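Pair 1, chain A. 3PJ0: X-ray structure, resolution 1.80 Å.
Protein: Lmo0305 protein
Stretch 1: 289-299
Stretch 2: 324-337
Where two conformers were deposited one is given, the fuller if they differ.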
# COMPACT_ATOMS: atom_id res chain seq x y z
N SER A 289 4.98 10.31 27.57
CA SER A 289 5.51 10.07 26.22
C SER A 289 5.74 11.46 25.59
O SER A 289 5.79 12.47 26.30
CB SER A 289 4.50 9.26 25.39
OG SER A 289 3.36 10.07 25.08
N ASN A 290 5.87 11.52 24.28
CA ASN A 290 6.11 12.79 23.61
C ASN A 290 4.81 13.57 23.33
O ASN A 290 4.85 14.66 22.77
CB ASN A 290 6.82 12.53 22.29
CG ASN A 290 5.97 11.82 21.32
OD1 ASN A 290 5.25 10.87 21.69
ND2 ASN A 290 6.01 12.26 20.05
N MSE A 291 3.67 13.01 23.73
CA MSE A 291 2.40 13.61 23.42
C MSE A 291 1.53 13.89 24.62
O MSE A 291 1.76 13.37 25.71
CB MSE A 291 1.62 12.70 22.46
CG MSE A 291 1.09 11.43 23.07
SE MSE A 291 -0.26 10.55 21.95
CE MSE A 291 -1.64 11.90 22.08
N PHE A 292 0.51 14.70 24.38
CA PHE A 292 -0.48 15.05 25.38
C PHE A 292 -1.55 15.89 24.69
O PHE A 292 -1.37 16.30 23.54
CB PHE A 292 0.12 15.79 26.60
CG PHE A 292 0.87 17.04 26.26
CD1 PHE A 292 0.22 18.26 26.16
CD2 PHE A 292 2.26 16.99 26.03
CE1 PHE A 292 0.94 19.43 25.82
CE2 PHE A 292 2.95 18.14 25.70
CZ PHE A 292 2.30 19.35 25.60
N HIS A 293 -2.67 16.08 25.38
CA HIS A 293 -3.76 16.92 24.92
C HIS A 293 -3.84 18.14 25.85
O HIS A 293 -3.61 18.02 27.02
CB HIS A 293 -5.06 16.13 24.98
CG HIS A 293 -5.16 15.11 23.90
ND1 HIS A 293 -6.28 14.32 23.72
CD2 HIS A 293 -4.29 14.78 22.92
CE1 HIS A 293 -6.07 13.53 22.69
NE2 HIS A 293 -4.89 13.82 22.16
N VAL A 294 -4.16 19.30 25.29
CA VAL A 294 -4.27 20.58 26.04
C VAL A 294 -5.74 20.97 26.03
O VAL A 294 -6.35 21.04 24.97
CB VAL A 294 -3.43 21.68 25.35
CG1 VAL A 294 -3.53 23.02 26.05
CG2 VAL A 294 -1.93 21.22 25.22
N TYR A 295 -6.30 21.22 27.20
CA TYR A 295 -7.70 21.53 27.37
C TYR A 295 -7.85 22.93 27.91
O TYR A 295 -7.10 23.33 28.80
CB TYR A 295 -8.35 20.56 28.35
CG TYR A 295 -8.84 19.26 27.76
CD1 TYR A 295 -7.94 18.25 27.39
CD2 TYR A 295 -10.20 19.03 27.58
CE1 TYR A 295 -8.38 17.05 26.84
CE2 TYR A 295 -10.66 17.82 27.05
CZ TYR A 295 -9.75 16.83 26.69
OH TYR A 295 -10.20 15.64 26.14
N PHE A 296 -8.86 23.63 27.42
CA PHE A 296 -9.14 24.99 27.80
C PHE A 296 -10.53 25.13 28.38
O PHE A 296 -11.45 24.42 27.96
CB PHE A 296 -9.08 25.89 26.58
CG PHE A 296 -7.74 25.98 25.95
CD1 PHE A 296 -7.35 25.06 25.00
CD2 PHE A 296 -6.88 27.03 26.28
CE1 PHE A 296 -6.12 25.14 24.40
CE2 PHE A 296 -5.63 27.13 25.70
CZ PHE A 296 -5.24 26.19 24.76
N GLU A 297 -10.67 26.07 29.31
CA GLU A 297 -11.96 26.39 29.93
C GLU A 297 -12.66 27.53 29.20
O GLU A 297 -13.22 28.46 29.82
CB GLU A 297 -11.79 26.75 31.41
CG GLU A 297 -11.31 25.62 32.29
CD GLU A 297 -11.04 26.08 33.72
OE1 GLU A 297 -11.55 27.14 34.12
OE2 GLU A 297 -10.31 25.37 34.45
N ASN A 298 -12.61 27.46 27.87
CA ASN A 298 -13.28 28.40 26.98
C ASN A 298 -13.66 27.70 25.70
O ASN A 298 -13.10 26.65 25.38
CB ASN A 298 -12.40 29.61 26.69
CG ASN A 298 -12.31 30.56 27.86
OD1 ASN A 298 -13.28 31.28 28.17
ND2 ASN A 298 -11.17 30.56 28.54
N SER A 299 -14.60 28.27 24.98
CA SER A 299 -15.08 27.68 23.75
C SER A 299 -14.00 27.71 22.67
O SER A 299 -13.09 28.53 22.74
CB SER A 299 -16.27 28.45 23.22
OG SER A 299 -15.85 29.73 22.76
N GLU A 324 -13.96 20.95 19.67
CA GLU A 324 -14.98 21.32 20.64
C GLU A 324 -15.27 20.09 21.51
O GLU A 324 -15.52 19.01 20.97
CB GLU A 324 -16.25 21.76 19.91
CG GLU A 324 -17.44 22.04 20.81
CD GLU A 324 -18.70 22.37 20.03
OE1 GLU A 324 -18.72 22.17 18.78
OE2 GLU A 324 -19.67 22.83 20.66
N LYS A 325 -15.22 20.25 22.82
CA LYS A 325 -15.51 19.13 23.77
C LYS A 325 -16.86 19.29 24.50
O LYS A 325 -17.53 18.30 24.81
CB LYS A 325 -14.36 18.97 24.77
CG LYS A 325 -13.02 18.55 24.14
CD LYS A 325 -13.07 17.12 23.60
CE LYS A 325 -11.71 16.63 23.15
NZ LYS A 325 -11.73 15.19 22.73
N SER A 326 -17.21 20.54 24.82
CA SER A 326 -18.49 20.89 25.45
C SER A 326 -18.74 22.35 25.10
O SER A 326 -17.90 22.97 24.43
CB SER A 326 -18.49 20.64 26.97
OG SER A 326 -17.57 21.45 27.68
N ALA A 327 -19.85 22.92 25.56
CA ALA A 327 -20.19 24.31 25.20
C ALA A 327 -19.03 25.30 25.37
O ALA A 327 -18.77 26.13 24.47
CB ALA A 327 -21.43 24.79 25.98
N ASP A 328 -18.33 25.21 26.51
CA ASP A 328 -17.23 26.14 26.84
C ASP A 328 -15.91 25.43 27.15
O ASP A 328 -15.14 25.87 28.03
CB ASP A 328 -17.67 27.03 28.01
CG ASP A 328 -18.77 28.00 27.61
OD1 ASP A 328 -18.52 28.77 26.66
OD2 ASP A 328 -19.86 28.00 28.25
N VAL A 329 -15.67 24.31 26.46
CA VAL A 329 -14.42 23.58 26.60
C VAL A 329 -13.96 23.08 25.24
O VAL A 329 -14.76 22.57 24.45
CB VAL A 329 -14.54 22.39 27.59
CG1 VAL A 329 -13.27 21.59 27.62
CG2 VAL A 329 -14.88 22.88 28.99
N CYS A 330 -12.67 23.26 24.95
CA CYS A 330 -12.09 22.75 23.71
C CYS A 330 -10.69 22.20 24.01
O CYS A 330 -10.12 22.46 25.10
CB CYS A 330 -12.02 23.83 22.63
SG CYS A 330 -10.95 25.22 23.07
N ALA A 331 -10.14 21.48 23.04
CA ALA A 331 -8.82 20.88 23.21
C ALA A 331 -8.08 20.65 21.89
O ALA A 331 -8.68 20.70 20.83
CB ALA A 331 -8.97 19.51 23.96
N PHE A 332 -6.78 20.35 22.00
CA PHE A 332 -5.97 19.95 20.85
C PHE A 332 -4.84 19.08 21.32
O PHE A 332 -4.56 18.99 22.52
CB PHE A 332 -5.42 21.13 20.04
CG PHE A 332 -4.38 21.94 20.76
CD1 PHE A 332 -3.05 21.59 20.70
CD2 PHE A 332 -4.73 23.06 21.49
CE1 PHE A 332 -2.10 22.35 21.39
CE2 PHE A 332 -3.78 23.83 22.11
CZ PHE A 332 -2.47 23.45 22.08
N GLU A 333 -4.25 18.38 20.37
CA GLU A 333 -3.15 17.47 20.64
C GLU A 333 -1.79 18.03 20.23
O GLU A 333 -1.66 18.67 19.16
CB GLU A 333 -3.42 16.17 19.86
CG GLU A 333 -2.31 15.18 19.80
CD GLU A 333 -2.76 13.93 19.10
OE1 GLU A 333 -3.48 13.14 19.75
OE2 GLU A 333 -2.45 13.78 17.88
N VAL A 334 -0.77 17.74 21.03
CA VAL A 334 0.62 18.05 20.72
C VAL A 334 1.44 16.76 20.72
O VAL A 334 1.31 15.96 21.67
CB VAL A 334 1.30 18.93 21.80
CG1 VAL A 334 2.73 19.33 21.32
CG2 VAL A 334 0.47 20.15 22.14
N SER A 335 2.19 16.51 19.64
CA SER A 335 3.14 15.40 19.60
C SER A 335 4.51 16.01 19.32
O SER A 335 4.74 16.53 18.24
CB SER A 335 2.80 14.34 18.54
OG SER A 335 1.52 13.77 18.79
N VAL A 336 5.41 15.96 20.30
CA VAL A 336 6.74 16.57 20.17
C VAL A 336 7.63 15.74 19.24
O VAL A 336 7.64 14.50 19.29
CB VAL A 336 7.42 16.80 21.53
CG1 VAL A 336 8.86 17.35 21.37
CG2 VAL A 336 6.62 17.78 22.36
N GLY A 337 8.37 16.45 18.40
CA GLY A 337 9.28 15.86 17.44
C GLY A 337 10.45 16.80 17.23
O GLY A 337 10.80 17.57 18.14

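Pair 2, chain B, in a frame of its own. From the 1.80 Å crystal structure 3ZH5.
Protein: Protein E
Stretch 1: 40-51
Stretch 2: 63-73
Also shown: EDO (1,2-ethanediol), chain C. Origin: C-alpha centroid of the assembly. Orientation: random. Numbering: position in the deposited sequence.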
# COMPACT_ATOMS: atom_id res chain seq x y z
N GLN B 40 9.97 6.71 15.23
CA GLN B 40 10.36 6.93 13.83
C GLN B 40 9.87 5.79 12.94
O GLN B 40 9.92 5.87 11.71
CB GLN B 40 11.89 7.10 13.73
CG GLN B 40 12.40 8.51 14.11
CD GLN B 40 12.02 9.57 13.06
OE1 GLN B 40 10.83 9.79 12.80
NE2 GLN B 40 13.02 10.21 12.44
N ILE B 41 9.36 4.72 13.57
CA ILE B 41 8.97 3.55 12.83
C ILE B 41 7.46 3.57 12.64
O ILE B 41 6.72 3.73 13.60
CB ILE B 41 9.46 2.25 13.54
CG1 ILE B 41 10.98 2.14 13.38
CG2 ILE B 41 8.83 1.02 12.90
CD1 ILE B 41 11.56 0.88 13.97
N VAL B 42 6.98 3.51 11.39
CA VAL B 42 5.55 3.60 11.16
C VAL B 42 5.06 2.47 10.33
O VAL B 42 5.62 2.22 9.27
CB VAL B 42 5.15 4.95 10.44
CG1 VAL B 42 3.65 5.08 10.34
CG2 VAL B 42 5.75 6.14 11.16
N HIS B 43 3.97 1.86 10.76
CA HIS B 43 3.32 0.77 10.02
C HIS B 43 2.12 1.32 9.27
O HIS B 43 1.34 2.14 9.80
CB HIS B 43 2.82 -0.37 10.93
CG HIS B 43 3.87 -1.08 11.74
ND1 HIS B 43 3.76 -2.41 12.04
CD2 HIS B 43 5.00 -0.65 12.34
CE1 HIS B 43 4.81 -2.79 12.76
NE2 HIS B 43 5.58 -1.73 12.94
N PHE B 44 1.92 0.86 8.03
CA PHE B 44 0.76 1.30 7.24
C PHE B 44 0.40 0.35 6.13
O PHE B 44 1.26 -0.39 5.67
CB PHE B 44 1.01 2.69 6.64
CG PHE B 44 2.07 2.74 5.57
CD1 PHE B 44 3.40 2.92 5.89
CD2 PHE B 44 1.71 2.71 4.24
CE1 PHE B 44 4.36 3.01 4.89
CE2 PHE B 44 2.68 2.79 3.24
CZ PHE B 44 4.00 2.94 3.58
N ASP B 45 -0.86 0.36 5.67
CA ASP B 45 -1.22 -0.33 4.43
C ASP B 45 -1.10 0.55 3.19
O ASP B 45 -1.57 1.66 3.16
CB ASP B 45 -2.65 -0.87 4.47
CG ASP B 45 -2.84 -1.98 5.48
OD1 ASP B 45 -1.83 -2.58 5.95
OD2 ASP B 45 -4.01 -2.29 5.77
N ALA B 46 -0.45 0.04 2.16
CA ALA B 46 -0.56 0.65 0.83
C ALA B 46 -1.72 -0.08 0.16
O ALA B 46 -1.88 -1.28 0.37
CB ALA B 46 0.72 0.46 0.07
N VAL B 47 -2.51 0.62 -0.66
CA VAL B 47 -3.67 0.00 -1.31
C VAL B 47 -3.63 0.38 -2.78
O VAL B 47 -3.55 1.55 -3.07
CB VAL B 47 -4.99 0.48 -0.71
CG1 VAL B 47 -6.14 0.05 -1.54
CG2 VAL B 47 -5.13 -0.10 0.72
N VAL B 48 -3.64 -0.61 -3.66
CA VAL B 48 -3.58 -0.35 -5.11
C VAL B 48 -4.86 -0.79 -5.78
O VAL B 48 -5.21 -1.95 -5.69
CB VAL B 48 -2.44 -1.13 -5.79
CG1 VAL B 48 -2.38 -0.81 -7.25
CG2 VAL B 48 -1.12 -0.82 -5.12
N ASN B 49 -5.54 0.13 -6.46
CA ASN B 49 -6.67 -0.26 -7.29
C ASN B 49 -6.13 -0.68 -8.66
O ASN B 49 -5.39 0.07 -9.30
CB ASN B 49 -7.68 0.88 -7.40
CG ASN B 49 -8.38 1.14 -6.11
OD1 ASN B 49 -8.47 0.26 -5.25
ND2 ASN B 49 -8.91 2.35 -5.94
N LEU B 50 -6.49 -1.88 -9.09
CA LEU B 50 -5.89 -2.52 -10.27
C LEU B 50 -6.52 -2.10 -11.58
O LEU B 50 -7.70 -1.74 -11.63
CB LEU B 50 -5.99 -4.04 -10.16
CG LEU B 50 -5.25 -4.69 -9.00
CD1 LEU B 50 -5.62 -6.16 -8.96
CD2 LEU B 50 -3.76 -4.50 -9.14
N ASP B 51 -5.72 -2.19 -12.64
CA ASP B 51 -6.12 -1.87 -14.03
C ASP B 51 -6.61 -3.10 -14.76
O ASP B 51 -7.22 -3.01 -15.82
CB ASP B 51 -4.91 -1.33 -14.79
CG ASP B 51 -4.86 0.17 -14.81
OD1 ASP B 51 -5.93 0.77 -15.05
OD2 ASP B 51 -3.77 0.75 -14.57
N TYR B 63 -12.00 -12.53 -9.76
CA TYR B 63 -10.77 -11.76 -9.89
C TYR B 63 -10.70 -10.62 -8.89
O TYR B 63 -11.73 -10.09 -8.49
CB TYR B 63 -10.67 -11.19 -11.30
CG TYR B 63 -11.88 -10.37 -11.69
CD1 TYR B 63 -12.98 -10.98 -12.28
CD2 TYR B 63 -11.92 -9.00 -11.47
CE1 TYR B 63 -14.10 -10.23 -12.64
CE2 TYR B 63 -13.04 -8.24 -11.84
CZ TYR B 63 -14.12 -8.87 -12.42
OH TYR B 63 -15.23 -8.15 -12.77
N ALA B 64 -9.49 -10.23 -8.52
CA ALA B 64 -9.30 -9.17 -7.54
C ALA B 64 -9.35 -7.83 -8.25
O ALA B 64 -8.93 -7.74 -9.40
CB ALA B 64 -7.97 -9.32 -6.86
N ARG B 65 -9.85 -6.82 -7.54
CA ARG B 65 -9.86 -5.43 -8.01
C ARG B 65 -8.87 -4.53 -7.27
O ARG B 65 -8.52 -3.46 -7.76
CB ARG B 65 -11.26 -4.84 -7.90
CG ARG B 65 -12.24 -5.51 -8.84
CD ARG B 65 -13.62 -4.88 -8.80
NE ARG B 65 -14.56 -5.71 -9.53
CZ ARG B 65 -15.56 -5.25 -10.28
NH1 ARG B 65 -15.77 -3.95 -10.40
NH2 ARG B 65 -16.35 -6.10 -10.91
N SER B 66 -8.43 -4.92 -6.08
CA SER B 66 -7.40 -4.14 -5.41
C SER B 66 -6.47 -5.04 -4.61
O SER B 66 -6.73 -6.22 -4.41
CB SER B 66 -8.04 -3.06 -4.50
OG SER B 66 -8.74 -3.65 -3.39
N VAL B 67 -5.35 -4.47 -4.18
CA VAL B 67 -4.38 -5.17 -3.36
C VAL B 67 -4.11 -4.31 -2.15
O VAL B 67 -3.98 -3.11 -2.26
CB VAL B 67 -3.07 -5.34 -4.12
CG1 VAL B 67 -2.16 -6.30 -3.39
CG2 VAL B 67 -3.36 -5.85 -5.51
N ARG B 68 -4.00 -4.93 -0.99
CA ARG B 68 -3.61 -4.22 0.20
C ARG B 68 -2.27 -4.80 0.66
O ARG B 68 -2.13 -6.01 0.82
CB ARG B 68 -4.70 -4.43 1.25
CG ARG B 68 -4.53 -3.71 2.57
CD ARG B 68 -5.80 -3.85 3.41
NE ARG B 68 -6.93 -2.98 3.04
CZ ARG B 68 -7.05 -1.72 3.42
NH1 ARG B 68 -6.10 -1.15 4.16
NH2 ARG B 68 -8.11 -1.02 3.07
N GLN B 69 -1.28 -3.94 0.88
CA GLN B 69 0.03 -4.41 1.29
C GLN B 69 0.47 -3.75 2.56
O GLN B 69 0.51 -2.53 2.65
CB GLN B 69 1.06 -4.13 0.22
CG GLN B 69 0.84 -4.98 -1.00
CD GLN B 69 1.90 -4.77 -2.03
OE1 GLN B 69 2.21 -3.65 -2.43
NE2 GLN B 69 2.45 -5.87 -2.49
N TYR B 70 0.82 -4.58 3.53
CA TYR B 70 1.30 -4.11 4.82
C TYR B 70 2.74 -3.69 4.71
O TYR B 70 3.63 -4.52 4.36
CB TYR B 70 1.19 -5.25 5.80
CG TYR B 70 1.35 -4.88 7.27
CD1 TYR B 70 2.50 -4.26 7.74
CD2 TYR B 70 0.34 -5.15 8.17
CE1 TYR B 70 2.62 -3.92 9.10
CE2 TYR B 70 0.45 -4.81 9.51
CZ TYR B 70 1.60 -4.20 9.97
OH TYR B 70 1.68 -3.86 11.34
N LYS B 71 3.00 -2.44 5.01
CA LYS B 71 4.36 -1.88 4.99
C LYS B 71 4.82 -1.45 6.39
O LYS B 71 4.00 -1.03 7.20
CB LYS B 71 4.40 -0.63 4.09
CG LYS B 71 3.87 -0.88 2.70
CD LYS B 71 4.81 -1.80 1.88
CE LYS B 71 4.47 -1.65 0.40
NZ LYS B 71 5.14 -2.64 -0.45
N ILE B 72 6.14 -1.44 6.59
CA ILE B 72 6.74 -0.84 7.75
C ILE B 72 7.83 0.07 7.24
O ILE B 72 8.76 -0.36 6.50
CB ILE B 72 7.36 -1.88 8.73
CG1 ILE B 72 6.28 -2.84 9.25
CG2 ILE B 72 8.09 -1.16 9.84
CD1 ILE B 72 6.81 -4.05 9.99
N LEU B 73 7.69 1.34 7.64
CA LEU B 73 8.65 2.37 7.29
C LEU B 73 9.47 2.84 8.48
O LEU B 73 8.92 3.21 9.52
CB LEU B 73 7.90 3.57 6.64
CG LEU B 73 8.70 4.84 6.40
CD1 LEU B 73 9.66 4.58 5.25
CD2 LEU B 73 7.73 6.02 6.07
C1 EDO C . 9.41 -3.05 13.67
O1 EDO C . 10.85 -3.06 13.54
C2 EDO C . 8.98 -2.15 14.83
O2 EDO C . 7.65 -1.62 14.64

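Both pairs are two-stranded antiparallel ladders. In pair 1 strand 291-296 runs against strand 329-335, with 158° between their N-to-C directions and a closest axial approach of 4.6 Å; in pair 2 the corresponding values are 155° and 4.5 Å. Fourteen central residues superpose with an RMSD of 0.5 Å, and the buried areas, 997 and 1014 Å², are nearly equal.

The register is shared as well. F292(A) matches F44(B), and its hydrogen-bonded partner V334(A) matches K71(B). V294(A) and F332(A) likewise fall on A46(B) and Q69(B), and F296(A) and C330(A) on V48(B) and V67(B). Each of these couples is closed by two backbone hydrogen bonds. They are of similar length in pair 2, for example 2.9 Å from V67(B) N to V48(B) O, whereas in pair 1 the bond from C330(A) N to F296(A) O stretches to 3.4 Å and is weak. The ladder of pair 1 therefore loosens at this end, while that of pair 2 continues with L50(B) N donating to R65(B) O at 2.9 Å. At the matching position, N298(A) N lies 3.0 Å from D328(A) O, but the angle is too poor for a hydrogen bond.

A close likeness in packing is at the matched phenylalanines, whose side-chain centres lie 0.5 Å apart. Both adopt the p rotamer, which brings the ring back over the cross-strand neighbour. V334(A) CB sits over the F292(A) ring, 4.2 Å from the centroid of its six ring atoms (CG to CZ), and K71(B) CB takes the same role 3.8 Å from the centroid of the F44(B) ring atoms. V334(A) and K71(B) thus offer the same element, CB, to the ring; beyond it the end of the lysine leads away from the other strand.

Along the same face the solutions diverge. In pair 1, F332(A) lays its ring against V294(A), with CZ of F332(A) 3.8 Å from CB of V294(A), and also meets F296(A), CE2 of F332(A) lying 3.5 Å from CE1 of F296(A). Pair 2 has A46(B), Q69(B) and V48(B) at these positions, so no aromatic cluster forms.

The other face carries polar links in both pairs, but they connect different positions. H293(A) NE2 donates to OE1 of its direct partner E333(A) at 2.9 Å. The matching residues, D45(B) and Y70(B), instead reach diagonally: D45(B) OD2 forms a salt bridge with R68(B) NH1 at 2.9 Å, and Y70(B) OH hydrogen-bonds H43(B) ND1 at 2.6 Å. Next along, A331(A) CB lies almost centrally over the Y295(A) ring, 3.6 Å from the centroid of ring atoms CG to CZ. In pair 2 the roles of large and small residue are exchanged: R68(B) lays a guanidinium face against V47(B), with CZ of R68(B) 3.7 Å from CG2 of V47(B). One strand's flat group thus covers the other's aliphatic carbon in both pairs.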